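Side-chain contacts in transcriptional regulator, MarR family (Methanosarcina mazei, PDB 3S2W), which probably binds DNA and regulates transcription as a member of the MarR family: residues Y34-I39 / I48-F53; L56-R61 / S71-I76. One frame throughout, in Å; residues are numbered along the deposited sequence.

Both contacts pair neighbouring elements of one winged helix-turn-helix subunit, and both are partly buried. Interaction 1 sets helix 23-43 against the loop that leads into helix 53-61; interaction 2 sets helix 53-61 against helix 67-74. Helix 53-61 is therefore shared: its first residue, F53, serves the former and its later turns the latter. A buried isoleucine on a phenylalanine face carries interaction 1, with a water and sulfates at its margins. In interaction 2 buried L74 lies beneath a more exposed arginine-tyrosine contact. The two meet where I48 CD1 lies 4.0 Å from L56 CD2, and each also touches the second subunit.

Interaction 1: residues Y34-I39 / I48-F53; sequences YGQIYI and IGSGQF. With SO4 (sulfate ion), chain I; SO4 (sulfate ion), chain K.
I39 and F53 form the apolar part of the contact. I39 CG2 sits over the centre of the F53 ring, 3.9 Å from its centroid and only 7° off the ring normal, a CH-pi contact. Its position anti to the I39 backbone N puts this methyl over the ring, and F53 CG is likewise anti to its own N (chi1 -170°). The two side chains cross at about a right angle. I39 also packs on I124 of helix 112-133, so one side chain of helix 23-43 touches both that helix and F53.

About one helical turn earlier, S50 CB packs on the carbonyl Q36 O at 3.6 Å. A water donates to that same Q36 O at 3.0 Å while making a weak link to S50 OG. Two sulfates, probably from the crystallisation liquor, are bound beside the contact: G51 N donates to O4 of one at 2.9 Å (146° at the hydrogen), and Y38 OH donates to O1 of the other at 2.6 Å. The Y38 ring meets W128 and packs on I158 of the second subunit. An alanine at Y38 would remove ring and hydroxyl together, which would probably leave W128 and that isoleucine with a gap and the sulfate without this donor. The clear tie between helix and loop is thus apolar, the methyl on the ring face, while the water link at S50 is weak.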
# COMPACT_ATOMS: atom_id res chain seq x y z
N TYR A 34 7.30 1.10 2.36
CA TYR A 34 8.73 1.22 2.09
C TYR A 34 8.89 1.81 0.70
O TYR A 34 9.67 2.74 0.48
CB TYR A 34 9.41 -0.16 2.14
CG TYR A 34 9.40 -0.82 3.50
CD1 TYR A 34 9.11 -0.09 4.65
CD2 TYR A 34 9.69 -2.17 3.64
CE1 TYR A 34 9.10 -0.69 5.88
CE2 TYR A 34 9.69 -2.78 4.87
CZ TYR A 34 9.39 -2.04 5.99
OH TYR A 34 9.40 -2.66 7.23
N GLY A 35 8.13 1.25 -0.24
CA GLY A 35 8.12 1.73 -1.61
C GLY A 35 7.88 3.22 -1.66
O GLY A 35 8.56 3.92 -2.42
N GLN A 36 6.94 3.72 -0.86
CA GLN A 36 6.54 5.12 -0.97
C GLN A 36 7.64 5.99 -0.41
O GLN A 36 7.83 7.13 -0.85
CB GLN A 36 5.21 5.43 -0.25
CG GLN A 36 3.92 4.85 -0.91
CD GLN A 36 3.82 5.09 -2.41
OE1 GLN A 36 3.20 6.07 -2.87
NE2 GLN A 36 4.39 4.18 -3.20
N ILE A 37 8.39 5.45 0.53
CA ILE A 37 9.54 6.18 1.04
C ILE A 37 10.68 6.20 0.02
O ILE A 37 11.23 7.26 -0.29
CB ILE A 37 9.99 5.63 2.41
CG1 ILE A 37 8.95 6.00 3.46
CG2 ILE A 37 11.38 6.17 2.83
CD1 ILE A 37 8.91 5.06 4.59
N TYR A 38 11.00 5.03 -0.52
CA TYR A 38 12.10 4.90 -1.47
C TYR A 38 11.82 5.69 -2.74
O TYR A 38 12.69 6.41 -3.22
CB TYR A 38 12.33 3.44 -1.82
CG TYR A 38 13.44 3.27 -2.80
CD1 TYR A 38 13.20 3.32 -4.16
CD2 TYR A 38 14.76 3.12 -2.37
CE1 TYR A 38 14.21 3.19 -5.07
CE2 TYR A 38 15.79 2.98 -3.27
CZ TYR A 38 15.51 3.02 -4.62
OH TYR A 38 16.53 2.88 -5.54
N ILE A 39 10.61 5.55 -3.29
CA ILE A 39 10.22 6.31 -4.46
C ILE A 39 10.22 7.79 -4.11
O ILE A 39 10.74 8.62 -4.84
CB ILE A 39 8.83 5.90 -4.95
CG1 ILE A 39 8.83 4.42 -5.35
CG2 ILE A 39 8.39 6.74 -6.12
CD1 ILE A 39 9.68 4.12 -6.53
N ILE A 48 7.97 16.32 -6.84
CA ILE A 48 6.80 15.44 -6.95
C ILE A 48 6.68 14.58 -5.69
O ILE A 48 7.64 13.95 -5.27
CB ILE A 48 6.93 14.50 -8.17
CG1 ILE A 48 7.10 15.31 -9.44
CG2 ILE A 48 5.71 13.66 -8.36
CD1 ILE A 48 7.29 14.43 -10.66
N GLY A 49 5.50 14.57 -5.08
CA GLY A 49 5.25 13.70 -3.95
C GLY A 49 4.92 12.29 -4.41
O GLY A 49 4.43 12.08 -5.53
N SER A 50 5.17 11.32 -3.53
CA SER A 50 4.86 9.92 -3.80
C SER A 50 3.36 9.66 -3.92
O SER A 50 2.95 8.58 -4.33
CB SER A 50 5.45 9.04 -2.70
OG SER A 50 4.99 9.47 -1.43
N GLY A 51 2.54 10.63 -3.53
CA GLY A 51 1.11 10.55 -3.78
C GLY A 51 0.71 10.81 -5.24
O GLY A 51 -0.35 10.39 -5.70
N GLN A 52 1.58 11.50 -5.97
CA GLN A 52 1.34 11.83 -7.36
C GLN A 52 1.89 10.78 -8.32
O GLN A 52 1.48 10.70 -9.47
CB GLN A 52 2.00 13.17 -7.67
CG GLN A 52 1.46 14.32 -6.83
CD GLN A 52 2.46 15.44 -6.72
OE1 GLN A 52 3.08 15.82 -7.70
NE2 GLN A 52 2.65 15.95 -5.51
N PHE A 53 2.83 9.98 -7.84
CA PHE A 53 3.53 9.03 -8.68
C PHE A 53 2.59 8.06 -9.42
O PHE A 53 2.76 7.83 -10.61
CB PHE A 53 4.51 8.25 -7.84
CG PHE A 53 5.44 7.41 -8.64
CD1 PHE A 53 5.35 6.03 -8.60
CD2 PHE A 53 6.42 8.00 -9.42
CE1 PHE A 53 6.23 5.25 -9.35
CE2 PHE A 53 7.30 7.23 -10.16
CZ PHE A 53 7.21 5.86 -10.11
S SO4 I . 1.91 14.23 -2.24
O1 SO4 I . 0.83 14.51 -1.30
O2 SO4 I . 1.34 14.14 -3.59
O3 SO4 I . 2.89 15.32 -2.20
O4 SO4 I . 2.52 12.96 -1.87
S SO4 K . 19.96 2.69 -4.81
O1 SO4 K . 18.92 1.78 -5.25
O2 SO4 K . 20.55 3.36 -5.98
O3 SO4 K . 19.40 3.71 -3.93
O4 SO4 K . 20.99 1.94 -4.09
O HOH W 1 7.23 9.21 1.20

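Interaction 2: residues L56-R61 / S71-I76; sequences LMRLYR and SDYLKI
The carbonyl I76 O accepts S71 OG at 2.6 Å, nearly in line with its C=O bond (161°), and takes a weaker bond from T81 OG1 of helix 78-90; the S71 bond lies in the turn of the helix-turn-helix, between helix 67-74 and helix 78-90. This turn closes helix 67-74 with a Schellman motif: K75 has positive phi, I76 N reaches back to S71 O at 3.1 Å, and K75 N makes a weak bond to D72 O. The serine thus pins the turn by its side chain as well as its backbone.

Across the contact the helices meet on two levels. Inside, L74 CD2 lies 4.4 Å from R58 CB, a loose apolar touch at the buried level, and L74 also packs on F55. Farther out, the R58 guanidinium leans on the Y73 ring with the two planes 15° apart. R58 CG is anti to the backbone N (chi1 -170°) and the chain bends at chi2, which carries the guanidinium across to the tyrosine. The second subunit also reaches this region: Y34 of that subunit makes a weak hydrogen bond to Y73 O, and its Y30 packs on L74 and R61. Y73 CD2 lies over one face of the guanidinium, 3.3 Å from R58 NH1, while R61 NH1 stands 3.8 Å above the opposite face of that guanidinium plane, toward its rim.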
# COMPACT_ATOMS: atom_id res chain seq x y z
N LEU A 56 0.80 9.90 -12.36
CA LEU A 56 1.77 10.06 -13.43
C LEU A 56 1.99 8.72 -14.17
O LEU A 56 1.90 8.68 -15.39
CB LEU A 56 3.07 10.63 -12.89
CG LEU A 56 3.84 11.55 -13.82
CD1 LEU A 56 2.95 12.68 -14.35
CD2 LEU A 56 5.07 12.11 -13.12
N MSE A 57 2.24 7.63 -13.44
CA MSE A 57 2.54 6.34 -14.07
C MSE A 57 1.36 5.84 -14.91
O MSE A 57 1.56 5.21 -15.95
CB MSE A 57 2.94 5.28 -13.02
CG MSE A 57 4.30 5.53 -12.34
SE MSE A 57 5.82 5.67 -13.60
CE MSE A 57 6.07 3.78 -14.06
N ARG A 58 0.15 6.13 -14.47
CA ARG A 58 -1.04 5.75 -15.22
C ARG A 58 -1.18 6.54 -16.53
O ARG A 58 -1.48 5.96 -17.57
CB ARG A 58 -2.29 5.94 -14.35
CG ARG A 58 -3.55 5.35 -14.94
CD ARG A 58 -3.38 3.89 -15.23
NE ARG A 58 -4.23 3.48 -16.34
CZ ARG A 58 -5.25 2.63 -16.23
NH1 ARG A 58 -5.54 2.07 -15.07
NH2 ARG A 58 -5.96 2.34 -17.31
N LEU A 59 -0.94 7.85 -16.48
CA LEU A 59 -0.99 8.65 -17.69
C LEU A 59 0.00 8.17 -18.75
O LEU A 59 -0.28 8.28 -19.94
CB LEU A 59 -0.77 10.13 -17.38
CG LEU A 59 -1.95 10.71 -16.63
CD1 LEU A 59 -1.59 12.07 -16.07
CD2 LEU A 59 -3.14 10.79 -17.58
N TYR A 60 1.16 7.66 -18.32
CA TYR A 60 2.13 7.07 -19.26
C TYR A 60 1.58 5.83 -19.95
O TYR A 60 2.03 5.48 -21.05
CB TYR A 60 3.46 6.71 -18.59
CG TYR A 60 4.22 7.89 -18.07
CD1 TYR A 60 4.32 9.05 -18.81
CD2 TYR A 60 4.82 7.85 -16.81
CE1 TYR A 60 5.01 10.14 -18.34
CE2 TYR A 60 5.50 8.95 -16.32
CZ TYR A 60 5.60 10.08 -17.09
OH TYR A 60 6.27 11.18 -16.64
N ARG A 61 0.65 5.13 -19.30
CA ARG A 61 -0.01 4.03 -19.99
C ARG A 61 -1.16 4.55 -20.86
O ARG A 61 -1.23 4.27 -22.04
CB ARG A 61 -0.51 2.99 -19.00
CG ARG A 61 0.38 1.75 -18.93
CD ARG A 61 -0.17 0.74 -17.93
NE ARG A 61 -0.19 1.27 -16.57
CZ ARG A 61 -1.12 0.97 -15.66
NH1 ARG A 61 -2.11 0.14 -15.97
NH2 ARG A 61 -1.05 1.51 -14.44
N SER A 71 -9.50 8.10 -10.80
CA SER A 71 -9.92 7.82 -9.44
C SER A 71 -10.39 6.36 -9.25
O SER A 71 -9.94 5.67 -8.33
CB SER A 71 -11.02 8.79 -9.01
OG SER A 71 -11.25 8.71 -7.62
N ASP A 72 -11.29 5.91 -10.12
CA ASP A 72 -11.86 4.56 -10.01
C ASP A 72 -10.85 3.45 -10.29
O ASP A 72 -10.88 2.42 -9.63
CB ASP A 72 -13.07 4.39 -10.95
CG ASP A 72 -14.18 5.40 -10.67
OD1 ASP A 72 -14.33 5.83 -9.50
OD2 ASP A 72 -14.91 5.75 -11.62
N TYR A 73 -9.98 3.63 -11.28
CA TYR A 73 -8.97 2.63 -11.62
C TYR A 73 -7.96 2.48 -10.49
O TYR A 73 -7.64 1.37 -10.09
CB TYR A 73 -8.19 2.99 -12.90
CG TYR A 73 -8.98 3.06 -14.20
CD1 TYR A 73 -10.26 2.52 -14.30
CD2 TYR A 73 -8.43 3.65 -15.33
CE1 TYR A 73 -10.97 2.58 -15.49
CE2 TYR A 73 -9.13 3.71 -16.53
CZ TYR A 73 -10.40 3.17 -16.60
OH TYR A 73 -11.10 3.24 -17.79
N LEU A 74 -7.46 3.60 -9.99
CA LEU A 74 -6.38 3.54 -9.01
C LEU A 74 -6.99 3.23 -7.66
O LEU A 74 -6.29 2.86 -6.72
CB LEU A 74 -5.56 4.85 -8.98
CG LEU A 74 -4.75 5.21 -10.25
CD1 LEU A 74 -4.08 6.57 -10.17
CD2 LEU A 74 -3.72 4.18 -10.54
N LYS A 75 -8.31 3.37 -7.59
CA LYS A 75 -9.04 3.27 -6.34
C LYS A 75 -8.42 4.20 -5.31
O LYS A 75 -8.13 3.79 -4.18
CB LYS A 75 -9.08 1.82 -5.81
CG LYS A 75 -9.89 0.85 -6.67
CD LYS A 75 -11.37 1.07 -6.48
CE LYS A 75 -12.17 0.10 -7.30
NZ LYS A 75 -13.35 -0.37 -6.53
N ILE A 76 -8.20 5.44 -5.73
CA ILE A 76 -7.86 6.53 -4.82
C ILE A 76 -9.02 7.52 -4.83
O ILE A 76 -9.55 7.82 -5.92
CB ILE A 76 -6.55 7.24 -5.23
CG1 ILE A 76 -5.37 6.27 -5.17
CG2 ILE A 76 -6.29 8.44 -4.34
CD1 ILE A 76 -4.08 6.83 -5.76